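Alpha,alpha-trehalose-phosphate synthase (UDP-forming) (Burkholderia xenovorans, PDB 5V0T) is a glycosyltransferase of family 20 with the two-domain GT-B architecture, modelled here with uridine-5'-diphosphate and 6-O-phosphono-alpha-D-glucopyranose bound. Local coordinates at residues Y280-F291 against Y370-N379; L249-V259 against S357-T365. All coordinates share one frame; numbering follows the deposited sequence.

Overall arrangement
Following the chain from the N terminus, residues 249-259 come first, joining the end of helix 243-252 to the start of helix 257-266. Strand 270-275 then leads to 280-291, which enters helix 284-297. Helix 356-363 carries 357-365 back to 249-259, closing contact 2 across 97 intervening residues. Strand 368-371 follows and delivers 370-379 to 280-291, closing contact 1 over 78 residues. The two loops cross because their segments alternate along the chain. Contact 1 ties a helix start to the end of a central strand of the six-stranded parallel sheet, whereas contact 2 packs helices; their centres lie 23 Å apart, and both touch uridine-5'-diphosphate.

Contact 1 of 2, residues Y280-F291 against Y370-N379; sequences YSKGLVERFRAF and YVTPLRDGMN. With UDP (uridine-5'-diphosphate), chain I.
Arg287 and Tyr370 carry the largest buried areas of this contact, about 100 Å² each, and they pass each other in opposite directions. CG of Arg287 sits over one face of the phenol ring, 3.5 Å from the Tyr370 centroid, a CH-pi contact. Tyr370 starts toward the helix, and with chi1 at -165° its CG lies opposite the backbone N, extending the phenol to Arg287 and Ala290. Its OH then donates to Arg287 O at 2.8 Å, in the carbonyl plane and on a lone pair, although that oxygen already accepts from Phe291 N within the helix. Beyond CG the arginine chain bends at chi3 (-49°), bringing NE to Thr372 OG1 at 2.9 Å, with the hydroxyl 18° out of the guanidinium plane. Tyr370 O lies over one face of this group and Leu284 CD2 over the opposite one, while NH1 forms a salt bridge with Asp276. Water 2 links Thr372 OG1 to Gly283 O, at the N-cap of helix 284-297.

Leu374, with 73 Å² buried, lays CG against Gly283 CA at 3.6 Å and places CD1 3.7 Å from Tyr280 O. Its backbone N bonds weakly to Ser281 O.

Beside it, Lys282 leaves its backbone pointing away from 370-379, and a bend at chi2 swings the amine back. NZ forms a salt bridge with Asp376 OD2 (2.7 Å); Asn379 ND2 hydrogen-bonds the same oxygen from the opposite face of the carboxylate, while its OD1 accepts from Ala382 N, capping the helix that follows. NZ also donates to O2B (2.8 Å) and O3A (3.1 Å) of uridine-5'-diphosphate. Asp376, so held, probably helps to position the amine as a second-shell residue. The shared amine thus joins the 370-379 loop to the diphosphate.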
# COMPACT_ATOMS: atom_id res chain seq x y z
N TYR A 280 -2.52 -0.39 -12.07
CA TYR A 280 -1.43 -0.81 -12.95
C TYR A 280 -0.13 -1.09 -12.18
O TYR A 280 0.75 -1.79 -12.70
CB TYR A 280 -1.19 0.23 -14.05
CG TYR A 280 -1.12 1.67 -13.58
CD1 TYR A 280 0.01 2.15 -12.93
CD2 TYR A 280 -2.18 2.54 -13.79
CE1 TYR A 280 0.08 3.48 -12.51
CE2 TYR A 280 -2.12 3.85 -13.36
CZ TYR A 280 -0.99 4.32 -12.73
OH TYR A 280 -0.96 5.64 -12.33
N SER A 281 0.01 -0.60 -10.96
CA SER A 281 1.19 -0.92 -10.17
C SER A 281 1.26 -2.38 -9.75
O SER A 281 2.34 -2.85 -9.36
CB SER A 281 1.23 -0.05 -8.90
OG SER A 281 0.16 -0.45 -8.04
N LYS A 282 0.16 -3.13 -9.82
CA LYS A 282 0.08 -4.45 -9.21
C LYS A 282 0.53 -5.59 -10.13
O LYS A 282 0.53 -6.76 -9.72
CB LYS A 282 -1.34 -4.70 -8.71
CG LYS A 282 -1.78 -3.65 -7.65
CD LYS A 282 -1.08 -3.87 -6.31
CE LYS A 282 -1.53 -2.82 -5.26
NZ LYS A 282 -0.78 -2.94 -3.95
N GLY A 283 0.96 -5.27 -11.34
CA GLY A 283 1.47 -6.28 -12.27
C GLY A 283 0.51 -7.40 -12.58
O GLY A 283 0.92 -8.55 -12.74
N LEU A 284 -0.78 -7.07 -12.72
CA LEU A 284 -1.80 -8.11 -12.87
C LEU A 284 -1.77 -8.78 -14.24
O LEU A 284 -2.06 -9.98 -14.34
CB LEU A 284 -3.19 -7.51 -12.58
CG LEU A 284 -3.32 -6.96 -11.14
CD1 LEU A 284 -4.65 -6.24 -10.94
CD2 LEU A 284 -3.15 -8.05 -10.07
N VAL A 285 -1.41 -8.05 -15.30
CA VAL A 285 -1.30 -8.69 -16.62
C VAL A 285 -0.17 -9.71 -16.61
O VAL A 285 -0.34 -10.85 -17.07
CB VAL A 285 -1.12 -7.64 -17.74
CG1 VAL A 285 -0.73 -8.34 -19.07
CG2 VAL A 285 -2.41 -6.85 -17.92
N GLU A 286 0.99 -9.33 -16.07
CA GLU A 286 2.11 -10.27 -16.01
C GLU A 286 1.76 -11.47 -15.14
O GLU A 286 2.13 -12.61 -15.46
CB GLU A 286 3.37 -9.59 -15.45
CG GLU A 286 3.97 -8.50 -16.36
CD GLU A 286 3.27 -7.15 -16.23
OE1 GLU A 286 2.28 -7.05 -15.49
OE2 GLU A 286 3.74 -6.18 -16.87
N ARG A 287 1.06 -11.22 -14.05
CA ARG A 287 0.62 -12.27 -13.14
C ARG A 287 -0.28 -13.28 -13.85
O ARG A 287 -0.13 -14.50 -13.69
CB ARG A 287 -0.10 -11.62 -11.97
CG ARG A 287 -0.54 -12.56 -10.93
CD ARG A 287 -1.17 -11.87 -9.77
NE ARG A 287 -0.39 -10.74 -9.25
CZ ARG A 287 -0.84 -9.97 -8.28
NH1 ARG A 287 -2.04 -10.24 -7.79
NH2 ARG A 287 -0.14 -8.92 -7.82
N PHE A 288 -1.25 -12.78 -14.62
CA PHE A 288 -2.13 -13.68 -15.38
C PHE A 288 -1.34 -14.45 -16.43
O PHE A 288 -1.56 -15.64 -16.64
CB PHE A 288 -3.27 -12.89 -16.04
CG PHE A 288 -4.42 -12.53 -15.11
CD1 PHE A 288 -4.22 -12.28 -13.76
CD2 PHE A 288 -5.72 -12.42 -15.62
CE1 PHE A 288 -5.28 -11.93 -12.92
CE2 PHE A 288 -6.79 -12.07 -14.79
CZ PHE A 288 -6.56 -11.83 -13.43
N ARG A 289 -0.41 -13.77 -17.12
CA ARG A 289 0.38 -14.43 -18.15
C ARG A 289 1.26 -15.54 -17.59
O ARG A 289 1.51 -16.54 -18.27
CB ARG A 289 1.23 -13.40 -18.90
CG ARG A 289 0.35 -12.47 -19.74
CD ARG A 289 1.10 -11.43 -20.56
NE ARG A 289 0.12 -10.69 -21.35
CZ ARG A 289 0.41 -9.70 -22.18
NH1 ARG A 289 1.66 -9.31 -22.36
NH2 ARG A 289 -0.58 -9.09 -22.83
N ALA A 290 1.75 -15.40 -16.35
CA ALA A 290 2.56 -16.47 -15.79
C ALA A 290 1.71 -17.66 -15.34
O ALA A 290 2.17 -18.80 -15.41
CB ALA A 290 3.39 -15.93 -14.62
N PHE A 291 0.47 -17.41 -14.90
CA PHE A 291 -0.45 -18.52 -14.67
C PHE A 291 -0.79 -19.22 -15.98
O PHE A 291 -0.85 -20.45 -16.03
CB PHE A 291 -1.73 -18.04 -13.97
CG PHE A 291 -2.74 -19.15 -13.69
CD1 PHE A 291 -2.43 -20.20 -12.84
CD2 PHE A 291 -3.99 -19.15 -14.31
CE1 PHE A 291 -3.34 -21.22 -12.59
CE2 PHE A 291 -4.92 -20.17 -14.06
CZ PHE A 291 -4.60 -21.20 -13.19
N TYR A 370 -0.32 -15.16 -4.09
CA TYR A 370 0.31 -14.74 -5.35
C TYR A 370 0.29 -13.20 -5.37
O TYR A 370 -0.73 -12.59 -5.70
CB TYR A 370 -0.48 -15.36 -6.51
CG TYR A 370 0.14 -15.36 -7.89
CD1 TYR A 370 1.51 -15.15 -8.10
CD2 TYR A 370 -0.66 -15.60 -9.01
CE1 TYR A 370 2.04 -15.17 -9.39
CE2 TYR A 370 -0.15 -15.62 -10.27
CZ TYR A 370 1.20 -15.40 -10.47
OH TYR A 370 1.68 -15.41 -11.75
N VAL A 371 1.43 -12.60 -5.02
CA VAL A 371 1.56 -11.16 -4.76
C VAL A 371 2.75 -10.65 -5.58
O VAL A 371 3.89 -10.71 -5.11
CB VAL A 371 1.74 -10.88 -3.26
CG1 VAL A 371 1.77 -9.37 -2.98
CG2 VAL A 371 0.64 -11.60 -2.42
N THR A 372 2.50 -10.12 -6.78
CA THR A 372 3.60 -9.80 -7.70
C THR A 372 3.54 -8.37 -8.26
O THR A 372 3.70 -8.16 -9.46
CB THR A 372 3.65 -10.81 -8.84
OG1 THR A 372 2.49 -10.67 -9.67
CG2 THR A 372 3.70 -12.23 -8.32
N PRO A 373 3.39 -7.36 -7.40
CA PRO A 373 3.32 -5.98 -7.91
C PRO A 373 4.60 -5.59 -8.64
O PRO A 373 5.70 -6.00 -8.28
CB PRO A 373 3.10 -5.14 -6.65
CG PRO A 373 3.73 -5.95 -5.56
CD PRO A 373 3.48 -7.39 -5.93
N LEU A 374 4.43 -4.77 -9.68
CA LEU A 374 5.59 -4.21 -10.37
C LEU A 374 6.39 -3.29 -9.45
O LEU A 374 7.63 -3.25 -9.51
CB LEU A 374 5.14 -3.45 -11.63
CG LEU A 374 4.45 -4.38 -12.64
CD1 LEU A 374 3.77 -3.62 -13.76
CD2 LEU A 374 5.46 -5.38 -13.22
N ARG A 375 5.70 -2.54 -8.60
CA ARG A 375 6.29 -1.69 -7.57
C ARG A 375 5.25 -1.55 -6.48
O ARG A 375 4.07 -1.38 -6.77
CB ARG A 375 6.63 -0.28 -8.08
CG ARG A 375 7.66 -0.20 -9.20
CD ARG A 375 9.08 -0.39 -8.64
NE ARG A 375 10.05 -0.49 -9.72
CZ ARG A 375 11.37 -0.54 -9.55
NH1 ARG A 375 12.16 -0.64 -10.60
NH2 ARG A 375 11.89 -0.49 -8.33
N ASP A 376 5.70 -1.61 -5.22
CA ASP A 376 4.76 -1.53 -4.10
C ASP A 376 5.54 -1.06 -2.89
O ASP A 376 6.60 -1.62 -2.59
CB ASP A 376 4.11 -2.90 -3.85
CG ASP A 376 2.76 -2.79 -3.16
OD1 ASP A 376 2.66 -2.00 -2.20
OD2 ASP A 376 1.81 -3.51 -3.58
N GLY A 377 5.04 -0.02 -2.22
CA GLY A 377 5.74 0.50 -1.06
C GLY A 377 5.95 -0.55 0.02
O GLY A 377 6.99 -0.56 0.68
N MET A 378 4.97 -1.42 0.23
CA MET A 378 5.12 -2.48 1.21
C MET A 378 4.41 -3.74 0.73
O MET A 378 5.05 -4.75 0.45
CB MET A 378 4.60 -2.04 2.58
CG MET A 378 4.74 -3.11 3.69
SD MET A 378 6.40 -3.81 3.87
CE MET A 378 7.38 -2.35 4.24
N ASN A 379 3.08 -3.63 0.63
CA ASN A 379 2.10 -4.66 0.29
C ASN A 379 1.66 -5.40 1.56
O ASN A 379 2.30 -6.37 2.00
CB ASN A 379 2.59 -5.65 -0.78
CG ASN A 379 1.44 -6.45 -1.38
OD1 ASN A 379 0.86 -7.29 -0.70
ND2 ASN A 379 1.11 -6.19 -2.63
N1 UDP I . -8.39 -5.09 1.22
C2 UDP I . -9.67 -5.17 1.73
N3 UDP I . -10.63 -5.56 0.84
C4 UDP I . -10.45 -5.87 -0.49
C5 UDP I . -9.09 -5.77 -0.95
C6 UDP I . -8.12 -5.41 -0.09
O2 UDP I . -9.95 -4.90 2.89
O4 UDP I . -11.42 -6.21 -1.17
C1' UDP I . -7.32 -4.69 2.14
C2' UDP I . -6.24 -5.76 2.33
O2' UDP I . -6.65 -6.68 3.33
C3' UDP I . -5.05 -4.89 2.75
C4' UDP I . -5.26 -3.61 1.94
O4' UDP I . -6.66 -3.57 1.60
O3' UDP I . -5.06 -4.58 4.14
C5' UDP I . -4.43 -3.49 0.69
O5' UDP I . -3.13 -3.00 1.08
PA UDP I . -1.84 -3.31 0.22
O1A UDP I . -1.77 -4.77 -0.16
O2A UDP I . -0.68 -2.78 0.99
O3A UDP I . -2.03 -2.51 -1.13
PB UDP I . -2.63 -1.09 -1.52
O1B UDP I . -2.31 -0.21 -0.31
O2B UDP I . -1.75 -0.67 -2.71
O3B UDP I . -4.08 -1.17 -1.84
O HOH W 1 1.37 -1.26 -5.86
O HOH W 2 3.08 -9.64 -11.82

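Contact 2 of 2, residues L249-V259 against S357-T365; sequences LAKAGERGKPV and SVLAALFRT. With UDP (uridine-5'-diphosphate), chain I.
Ala250 packs on the backbone of helix 356-363, its CB 3.2 Å from Ala360 O, and the CA atoms of Ala250 and Ala361 approach to 3.9 Å. Gly253 CA rests against the Ala361 methyl, where lack of a side chain allows the close approach. The same Ala361 methyl, CB, also meets Val259 CG2 at 3.7 Å, and Val259 CG1 meets the Thr365 methyl, while Pro258 lies across Val358 CG1 at about a right angle. Helix 356-363 is therefore held by two consecutive helices, 243-252 and 257-266, whose connection includes a type I turn from Gly253 to Gly256. In this GT-B protein the helix immediately precedes strand 368-371 of the parallel sheet; Leu359 CD1 comes within 3.5 Å of N3 of uridine-5'-diphosphate. Arg364 runs extended from CG to NE past Ala250, and its guanidinium takes Lys251 CB over the centre of one face, 3.9 Å above the plane. Waters 5 and 6 relay NE and NH2 to Glu254 OE1, water 5 lying in plane at the guanidinium edge. Water 4 donates to both Ala250 O and Ala361 O, and NH1 of Arg364 donates to Ala388 O of helix 380-388.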
# COMPACT_ATOMS: atom_id res chain seq x y z
N LEU A 249 -8.37 -14.30 13.22
CA LEU A 249 -9.46 -13.94 12.32
C LEU A 249 -9.63 -14.96 11.20
O LEU A 249 -10.75 -15.35 10.86
CB LEU A 249 -9.19 -12.55 11.74
CG LEU A 249 -10.33 -11.73 11.13
CD1 LEU A 249 -11.54 -11.62 12.08
CD2 LEU A 249 -9.79 -10.36 10.75
N ALA A 250 -8.51 -15.39 10.60
CA ALA A 250 -8.58 -16.39 9.54
C ALA A 250 -9.11 -17.71 10.07
O ALA A 250 -9.89 -18.41 9.40
CB ALA A 250 -7.20 -16.59 8.92
N LYS A 251 -8.68 -18.10 11.27
CA LYS A 251 -9.17 -19.34 11.85
C LYS A 251 -10.65 -19.24 12.19
O LYS A 251 -11.41 -20.19 11.96
CB LYS A 251 -8.36 -19.70 13.09
CG LYS A 251 -8.84 -20.98 13.78
CD LYS A 251 -8.00 -21.28 15.00
CE LYS A 251 -8.46 -22.56 15.69
NZ LYS A 251 -7.31 -23.29 16.29
N ALA A 252 -11.09 -18.09 12.71
CA ALA A 252 -12.49 -17.94 13.10
C ALA A 252 -13.44 -18.07 11.92
O ALA A 252 -14.62 -18.35 12.13
CB ALA A 252 -12.69 -16.58 13.77
N GLY A 253 -12.96 -17.89 10.69
CA GLY A 253 -13.80 -18.06 9.53
C GLY A 253 -13.72 -19.42 8.87
O GLY A 253 -14.28 -19.60 7.79
N GLU A 254 -13.05 -20.40 9.50
CA GLU A 254 -12.76 -21.64 8.80
C GLU A 254 -14.02 -22.46 8.51
O GLU A 254 -14.00 -23.31 7.61
CB GLU A 254 -11.75 -22.47 9.60
CG GLU A 254 -12.28 -23.08 10.88
CD GLU A 254 -11.17 -23.62 11.79
OE1 GLU A 254 -10.06 -23.91 11.29
OE2 GLU A 254 -11.41 -23.74 13.02
N ARG A 255 -15.12 -22.24 9.24
CA ARG A 255 -16.39 -22.88 8.95
C ARG A 255 -17.44 -21.90 8.44
O ARG A 255 -18.64 -22.21 8.47
CB ARG A 255 -16.90 -23.64 10.17
CG ARG A 255 -16.05 -24.85 10.53
CD ARG A 255 -16.52 -25.53 11.83
NE ARG A 255 -16.73 -24.56 12.90
CZ ARG A 255 -15.76 -23.99 13.61
NH1 ARG A 255 -14.49 -24.29 13.36
NH2 ARG A 255 -16.05 -23.11 14.56
N GLY A 256 -17.02 -20.72 7.98
CA GLY A 256 -17.94 -19.75 7.43
C GLY A 256 -18.36 -20.06 6.00
O GLY A 256 -17.79 -20.92 5.32
N LYS A 257 -19.38 -19.33 5.55
CA LYS A 257 -19.94 -19.57 4.22
C LYS A 257 -18.94 -19.33 3.09
O LYS A 257 -18.86 -20.17 2.18
CB LYS A 257 -21.22 -18.74 4.02
N PRO A 258 -18.19 -18.22 3.06
CA PRO A 258 -17.22 -18.05 1.95
C PRO A 258 -16.22 -19.19 1.85
O PRO A 258 -15.95 -19.67 0.74
CB PRO A 258 -16.54 -16.72 2.28
CG PRO A 258 -17.55 -15.98 3.15
CD PRO A 258 -18.17 -17.06 3.97
N VAL A 259 -15.66 -19.64 2.97
CA VAL A 259 -14.70 -20.75 2.92
C VAL A 259 -15.40 -22.03 2.49
O VAL A 259 -14.89 -22.78 1.65
CB VAL A 259 -13.98 -20.90 4.27
CG1 VAL A 259 -13.23 -22.23 4.33
CG2 VAL A 259 -13.03 -19.71 4.50
N SER A 357 -12.01 -9.46 6.94
CA SER A 357 -12.19 -10.70 7.69
C SER A 357 -12.48 -11.89 6.78
O SER A 357 -12.08 -13.02 7.07
CB SER A 357 -13.32 -10.53 8.70
OG SER A 357 -14.53 -10.30 8.01
N VAL A 358 -13.21 -11.66 5.68
CA VAL A 358 -13.45 -12.75 4.73
C VAL A 358 -12.16 -13.08 3.97
O VAL A 358 -11.85 -14.26 3.75
CB VAL A 358 -14.61 -12.38 3.77
CG1 VAL A 358 -14.75 -13.41 2.63
CG2 VAL A 358 -15.91 -12.23 4.54
N LEU A 359 -11.40 -12.06 3.57
CA LEU A 359 -10.15 -12.32 2.85
C LEU A 359 -9.18 -13.14 3.70
O LEU A 359 -8.49 -14.03 3.19
CB LEU A 359 -9.49 -11.00 2.43
CG LEU A 359 -10.22 -10.13 1.40
CD1 LEU A 359 -9.44 -8.85 1.18
CD2 LEU A 359 -10.44 -10.88 0.09
N ALA A 360 -9.09 -12.83 4.99
CA ALA A 360 -8.22 -13.58 5.88
C ALA A 360 -8.64 -15.05 5.94
O ALA A 360 -7.78 -15.94 5.88
CB ALA A 360 -8.24 -12.96 7.28
N ALA A 361 -9.94 -15.31 6.08
CA ALA A 361 -10.42 -16.69 6.11
C ALA A 361 -10.07 -17.42 4.82
O ALA A 361 -9.66 -18.58 4.86
CB ALA A 361 -11.93 -16.73 6.35
N LEU A 362 -10.21 -16.75 3.67
CA LEU A 362 -9.90 -17.37 2.38
C LEU A 362 -8.40 -17.56 2.19
O LEU A 362 -7.96 -18.58 1.64
CB LEU A 362 -10.47 -16.52 1.24
CG LEU A 362 -12.01 -16.47 1.18
CD1 LEU A 362 -12.47 -15.47 0.14
CD2 LEU A 362 -12.56 -17.85 0.87
N PHE A 363 -7.59 -16.59 2.63
CA PHE A 363 -6.14 -16.74 2.56
C PHE A 363 -5.70 -18.07 3.16
O PHE A 363 -4.82 -18.75 2.63
CB PHE A 363 -5.44 -15.59 3.29
CG PHE A 363 -5.38 -14.28 2.53
CD1 PHE A 363 -5.39 -14.24 1.15
CD2 PHE A 363 -5.29 -13.07 3.23
CE1 PHE A 363 -5.32 -13.02 0.47
CE2 PHE A 363 -5.22 -11.84 2.56
CZ PHE A 363 -5.24 -11.82 1.18
N ARG A 364 -6.31 -18.45 4.29
CA ARG A 364 -5.94 -19.67 5.01
C ARG A 364 -6.24 -20.93 4.20
O ARG A 364 -5.64 -21.97 4.47
CB ARG A 364 -6.68 -19.70 6.36
CG ARG A 364 -6.26 -20.79 7.38
CD ARG A 364 -6.94 -20.52 8.72
NE ARG A 364 -6.55 -21.41 9.82
CZ ARG A 364 -5.62 -21.12 10.73
NH1 ARG A 364 -4.95 -19.97 10.68
NH2 ARG A 364 -5.35 -21.99 11.70
N THR A 365 -7.14 -20.87 3.22
CA THR A 365 -7.42 -22.02 2.38
C THR A 365 -6.59 -22.05 1.09
O THR A 365 -6.71 -23.02 0.34
CB THR A 365 -8.90 -22.06 1.99
OG1 THR A 365 -9.13 -21.14 0.92
CG2 THR A 365 -9.78 -21.67 3.16
N1 UDP I . -8.39 -5.09 1.22
C2 UDP I . -9.67 -5.17 1.73
N3 UDP I . -10.63 -5.56 0.84
C4 UDP I . -10.45 -5.87 -0.49
C5 UDP I . -9.09 -5.77 -0.95
C6 UDP I . -8.12 -5.41 -0.09
O2 UDP I . -9.95 -4.90 2.89
O4 UDP I . -11.42 -6.21 -1.17
C1' UDP I . -7.32 -4.69 2.14
C2' UDP I . -6.24 -5.76 2.33
O2' UDP I . -6.65 -6.68 3.33
C3' UDP I . -5.05 -4.89 2.75
C4' UDP I . -5.26 -3.61 1.94
O4' UDP I . -6.66 -3.57 1.60
O3' UDP I . -5.06 -4.58 4.14
C5' UDP I . -4.43 -3.49 0.69
O5' UDP I . -3.13 -3.00 1.08
PA UDP I . -1.84 -3.31 0.22
O1A UDP I . -1.77 -4.77 -0.16
O2A UDP I . -0.68 -2.78 0.99
O3A UDP I . -2.03 -2.51 -1.13
PB UDP I . -2.63 -1.09 -1.52
O1B UDP I . -2.31 -0.21 -0.31
O2B UDP I . -1.75 -0.67 -2.71
O3B UDP I . -4.08 -1.17 -1.84
O HOH W 3 -13.12 -14.56 9.02
O HOH W 4 -10.36 -19.99 7.12
O HOH W 5 -8.37 -23.40 9.33
O HOH W 6 -7.27 -24.19 12.43